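Side-chain contacts in sensor protein (Vibrio cholerae, PDB 3BY9), which binds succinate through this sensor domain of the histidine kinase DctB, which probably passes the signal on by ATP-dependent phosphorylation of a histidine: residues Y62-N67 against N89-R94; T75-I78 against T84-S87. All blocks are in the same frame, centred on the assembly; numbering follows the deposited sequence. Where two conformers were deposited one is given.

Overall arrangement
Both contacts belong to the part of the sensor domain built on the antiparallel sheet that includes strands 74-79, 84-87 and 141-150, and their centres lie about 9 Å apart. The chain runs through helix 53-70, the hairpin of strands 74-79 and 84-87, then the loop from Asn89. Contact 2 is therefore made between the two halves of contact 1. The hairpin is buried, whereas the loop returns to the helix at the surface. Leu63, next to Glu64 on the helix, packs its CD1 on the backbone of Ala86 and Ser87, tying the helix to the hairpin. Helix, hairpin and loop thus form one compact unit, and its Tyr76 reaches two succinate-binding tyrosines.

Contact 1 (Y62-N67 against N89-R94); sequences YLEQVN and NWNLDR
A surface tie between helix 53-70 and the type I turn Asn89-Leu92 is made by Glu64, whose carboxylate receives the side-chain N-H groups of Trp90 and Asn91. Trp90 NE1 donates to Glu64 OE1 at 3.1 Å, the oxygen lying at the indole edge and a little out of the ring plane. Asn91 ND2 donates to Glu64 OE2 at 2.9 Å, nearly in its own amide plane and with an N-H...O angle of 163°. Both donors come from above the carboxylate plane, which stands almost upright to the indole and amide planes alike. Asn91 was deposited in two conformers, so its half of the grip is less certain. One water gives a hydrogen bond to Glu64 OE2 and a longer one to Asn91 OD1, 3.3 Å away.

The fully extended Glu64 chain, with CG anti to the backbone N (chi1 -177°), carries the charge off the helix to the turn. On the loop side, Asn91 CB sits over the centre of the indole, 3.6 Å above its plane, and both donors point at the one carboxylate. The Leu92 N to Asn89 O bond closes the turn. Beyond it, Arg94 forms a salt bridge with Asp74 at the start of strand 74-79. Trp90 rests on Asn60 and Arg61 of helix 53-70 and on Ile97, while Leu63 also touches helices 33-38 and 41-48.

Contact 2 (T75-I78 against T84-S87); sequences TYLI and TIAS
The tight part of this antiparallel hairpin is its backbone around Leu77, which faces both Ile85 and Ala86 in a classic beta bulge. Leu77 N donates to Ala86 O at 2.9 Å with an almost straight N-H...O angle of 176°, and Leu77 O accepts Ile85 N at the same length. Thr84 CA adds a CA-H...O contact to Leu77 O. Next to the bulge, Ser87 OG lies 3.4 Å from Tyr76 CB, but its hydrogen bond goes to Asn89.

Side-chain packing is looser. Leu77 CD2 meets Ile85 CG1 at 4.1 Å where the partly exposed Ile85 borders solvent, and Leu77 CB lies 4.3 Å from Ala86 CB. On the other face, Thr84 sits between Tyr76 and Ile78, its CG2 against Tyr76 CB and its OG1 beside Ile78 CG1 and hydrogen-bonded to Arg99 O. With chi1 at 51°, Tyr76 sends its ring away from strand 84-87 to hydrogen-bond the succinate-binding Tyr106; nearest atoms of its side chain and a bound succinate are about 4 Å apart. Leu77 packs against helices 41-48 and 53-70 and Ala86 against helix 53-70, while strand 141-150 pairs with the far side of strand 74-79.

Contact 1 (Y62-N67 against N89-R94)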
loop_
_atom_site.group_PDB
_atom_site.type_symbol
_atom_site.label_atom_id
_atom_site.label_comp_id
_atom_site.label_asym_id
_atom_site.label_seq_id
_atom_site.Cartn_x
_atom_site.Cartn_y
_atom_site.Cartn_z
ATOM N N TYR A 62 19.787 8.504 13.009
ATOM C CA TYR A 62 19.712 7.032 13.120
ATOM C C TYR A 62 18.639 6.502 12.172
ATOM O O TYR A 62 18.877 5.529 11.446
ATOM C CB TYR A 62 19.387 6.638 14.572
ATOM C CG TYR A 62 19.149 5.155 14.733
ATOM C CD1 TYR A 62 20.135 4.241 14.408
ATOM C CD2 TYR A 62 17.930 4.686 15.233
ATOM C CE1 TYR A 62 19.934 2.840 14.556
ATOM C CE2 TYR A 62 17.717 3.301 15.405
ATOM C CZ TYR A 62 18.708 2.389 15.059
ATOM O OH TYR A 62 18.454 1.027 15.112
ATOM N N LEU A 63 17.468 7.134 12.150
ATOM C CA LEU A 63 16.389 6.630 11.276
ATOM C C LEU A 63 16.823 6.782 9.803
ATOM O O LEU A 63 16.469 5.975 8.938
ATOM C CB LEU A 63 15.073 7.396 11.528
ATOM C CG LEU A 63 14.473 7.155 12.946
ATOM C CD1 LEU A 63 13.192 8.016 13.110
ATOM C CD2 LEU A 63 14.184 5.705 13.174
ATOM N N GLU A 64 17.609 7.818 9.520
ATOM C CA GLU A 64 18.072 8.002 8.158
ATOM C C GLU A 64 18.995 6.826 7.764
ATOM O O GLU A 64 18.933 6.350 6.631
ATOM C CB GLU A 64 18.793 9.361 8.075
ATOM C CG GLU A 64 19.265 9.721 6.674
ATOM C CD GLU A 64 19.984 11.078 6.628
ATOM O OE1 GLU A 64 20.279 11.706 7.686
ATOM O OE2 GLU A 64 20.246 11.520 5.481
ATOM N N GLN A 65 19.840 6.384 8.705
ATOM C CA GLN A 65 20.764 5.262 8.489
ATOM C C GLN A 65 19.975 3.982 8.307
ATOM O O GLN A 65 20.244 3.200 7.416
ATOM C CB GLN A 65 21.733 5.156 9.702
ATOM C CG GLN A 65 22.757 6.247 9.649
ATOM C CD GLN A 65 23.470 6.487 10.971
ATOM O OE1 GLN A 65 24.443 7.259 11.026
ATOM N NE2 GLN A 65 22.996 5.866 12.034
ATOM N N VAL A 66 18.996 3.754 9.178
ATOM C CA VAL A 66 18.188 2.550 9.036
ATOM C C VAL A 66 17.490 2.529 7.683
ATOM O O VAL A 66 17.492 1.519 6.976
ATOM C CB VAL A 66 17.084 2.497 10.128
ATOM C CG1 VAL A 66 16.073 1.367 9.817
ATOM C CG2 VAL A 66 17.751 2.282 11.514
ATOM N N ASN A 67 16.897 3.654 7.333
ATOM C CA ASN A 67 16.126 3.753 6.099
ATOM C C ASN A 67 17.001 3.418 4.867
ATOM O O ASN A 67 16.548 2.795 3.887
ATOM C CB ASN A 67 15.529 5.157 5.995
ATOM C CG ASN A 67 14.561 5.303 4.826
ATOM O OD1 ASN A 67 14.852 5.956 3.782
ATOM N ND2 ASN A 67 13.402 4.724 4.986
ATOM N N ASN A 89 13.479 11.399 6.675
ATOM C CA ASN A 89 13.419 12.467 5.656
ATOM C C ASN A 89 13.491 13.882 6.221
ATOM O O ASN A 89 13.112 14.857 5.561
ATOM C CB ASN A 89 12.143 12.299 4.787
ATOM C CG ASN A 89 10.848 12.230 5.616
ATOM O OD1 ASN A 89 10.728 12.912 6.614
ATOM N ND2 ASN A 89 9.898 11.399 5.196
ATOM N N TRP A 90 14.048 13.977 7.440
ATOM C CA TRP A 90 14.128 15.237 8.156
ATOM C C TRP A 90 14.855 16.333 7.362
ATOM O O TRP A 90 14.562 17.517 7.564
ATOM C CB TRP A 90 14.856 15.052 9.484
ATOM C CG TRP A 90 16.304 14.726 9.317
ATOM C CD1 TRP A 90 16.861 13.515 9.080
ATOM C CD2 TRP A 90 17.378 15.680 9.349
ATOM N NE1 TRP A 90 18.244 13.638 8.978
ATOM C CE2 TRP A 90 18.570 14.968 9.129
ATOM C CE3 TRP A 90 17.427 17.066 9.535
ATOM C CZ2 TRP A 90 19.819 15.596 9.090
ATOM C CZ3 TRP A 90 18.692 17.705 9.495
ATOM C CH2 TRP A 90 19.848 16.958 9.278
ATOM N N ASN A 91 15.783 15.883 6.511
ATOM C CA ASN A 91 16.629 16.739 5.657
ATOM C C ASN A 91 16.217 16.763 4.197
ATOM O O ASN A 91 17.020 17.130 3.318
ATOM C CB ASN A 91 18.100 16.283 5.733
ATOM C CG ASN A 91 18.291 14.773 5.432
ATOM O OD1 ASN A 91 17.333 13.978 5.299
ATOM N ND2 ASN A 91 19.550 14.376 5.368
ATOM N N LEU A 92 14.977 16.382 3.928
ATOM C CA LEU A 92 14.472 16.357 2.537
ATOM C C LEU A 92 13.285 17.319 2.379
ATOM O O LEU A 92 12.693 17.741 3.383
ATOM C CB LEU A 92 14.030 14.949 2.167
ATOM C CG LEU A 92 15.038 13.815 2.417
ATOM C CD1 LEU A 92 14.490 12.517 1.860
ATOM C CD2 LEU A 92 16.385 14.120 1.708
ATOM N N ASP A 93 12.942 17.646 1.125
ATOM C CA ASP A 93 11.822 18.533 0.842
ATOM C C ASP A 93 10.536 17.903 1.434
ATOM O O ASP A 93 9.684 18.630 1.956
ATOM C CB ASP A 93 11.609 18.678 -0.666
ATOM C CG ASP A 93 12.569 19.674 -1.318
ATOM O OD1 ASP A 93 13.505 20.178 -0.665
ATOM O OD2 ASP A 93 12.345 19.921 -2.528
ATOM N N ARG A 94 10.418 16.577 1.355
ATOM C CA ARG A 94 9.187 15.907 1.846
ATOM C C ARG A 94 9.156 15.656 3.345
ATOM O O ARG A 94 8.301 14.917 3.800
ATOM C CB ARG A 94 8.941 14.575 1.127
ATOM C CG ARG A 94 9.897 13.428 1.503
ATOM C CD ARG A 94 9.525 12.159 0.728
ATOM N NE ARG A 94 10.390 10.996 0.981
ATOM C CZ ARG A 94 11.518 10.718 0.337
ATOM N NH1 ARG A 94 11.987 11.534 -0.632
ATOM N NH2 ARG A 94 12.160 9.584 0.606
HETATM O O HOH W 1 18.281 11.414 3.509
#

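Contact 2 (T75-I78 against T84-S87)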
loop_
_atom_site.group_PDB
_atom_site.type_symbol
_atom_site.label_atom_id
_atom_site.label_comp_id
_atom_site.label_asym_id
_atom_site.label_seq_id
_atom_site.Cartn_x
_atom_site.Cartn_y
_atom_site.Cartn_z
ATOM N N THR A 75 11.276 6.271 7.012
ATOM C CA THR A 75 11.191 5.518 8.300
ATOM C C THR A 75 11.013 6.662 9.306
ATOM O O THR A 75 11.863 7.534 9.385
ATOM C CB THR A 75 12.476 4.732 8.590
ATOM O OG1 THR A 75 12.684 3.742 7.552
ATOM C CG2 THR A 75 12.353 4.009 9.949
ATOM N N TYR A 76 9.918 6.621 10.092
ATOM C CA TYR A 76 9.651 7.797 10.912
ATOM C C TYR A 76 8.947 7.429 12.211
ATOM O O TYR A 76 8.190 6.464 12.270
ATOM C CB TYR A 76 8.819 8.841 10.128
ATOM C CG TYR A 76 7.565 8.333 9.447
ATOM C CD1 TYR A 76 6.302 8.716 9.915
ATOM C CD2 TYR A 76 7.636 7.522 8.280
ATOM C CE1 TYR A 76 5.121 8.316 9.219
ATOM C CE2 TYR A 76 6.479 7.133 7.617
ATOM C CZ TYR A 76 5.258 7.521 8.069
ATOM O OH TYR A 76 4.149 7.149 7.340
ATOM N N LEU A 77 9.212 8.256 13.213
ATOM C CA LEU A 77 8.741 8.033 14.591
ATOM C C LEU A 77 7.668 9.016 14.981
ATOM O O LEU A 77 7.855 10.208 14.841
ATOM C CB LEU A 77 9.972 8.193 15.524
ATOM C CG LEU A 77 9.719 7.997 17.015
ATOM C CD1 LEU A 77 9.445 6.500 17.291
ATOM C CD2 LEU A 77 10.999 8.356 17.764
ATOM N N ILE A 78 6.550 8.495 15.510
ATOM C CA ILE A 78 5.405 9.341 15.842
ATOM C C ILE A 78 5.118 9.271 17.343
ATOM O O ILE A 78 5.170 8.186 17.921
ATOM C CB ILE A 78 4.199 8.814 15.056
ATOM C CG1 ILE A 78 4.576 8.685 13.543
ATOM C CG2 ILE A 78 3.071 9.807 15.133
ATOM C CD1 ILE A 78 3.399 8.151 12.706
ATOM N N THR A 84 4.669 13.543 14.159
ATOM C CA THR A 84 5.939 12.965 13.764
ATOM C C THR A 84 7.031 13.761 14.454
ATOM O O THR A 84 7.101 14.985 14.285
ATOM C CB THR A 84 6.122 13.038 12.233
ATOM O OG1 THR A 84 5.065 12.298 11.647
ATOM C CG2 THR A 84 7.486 12.333 11.821
ATOM N N ILE A 85 7.876 13.086 15.233
ATOM C CA ILE A 85 8.925 13.795 15.954
ATOM C C ILE A 85 10.333 13.542 15.410
ATOM O O ILE A 85 11.218 14.307 15.702
ATOM C CB ILE A 85 8.925 13.499 17.473
ATOM C CG1 ILE A 85 9.252 12.014 17.739
ATOM C CG2 ILE A 85 7.571 13.851 18.114
ATOM C CD1 ILE A 85 9.567 11.840 19.269
ATOM N N ALA A 86 10.544 12.454 14.663
ATOM C CA ALA A 86 11.885 12.227 14.088
ATOM C C ALA A 86 11.642 11.434 12.810
ATOM O O ALA A 86 10.679 10.691 12.707
ATOM C CB ALA A 86 12.796 11.442 15.076
ATOM N N SER A 87 12.526 11.581 11.826
ATOM C CA SER A 87 12.228 10.912 10.578
ATOM C C SER A 87 13.454 10.827 9.673
ATOM O O SER A 87 14.300 11.709 9.681
ATOM C CB SER A 87 11.164 11.743 9.835
ATOM O OG SER A 87 10.843 11.147 8.566
#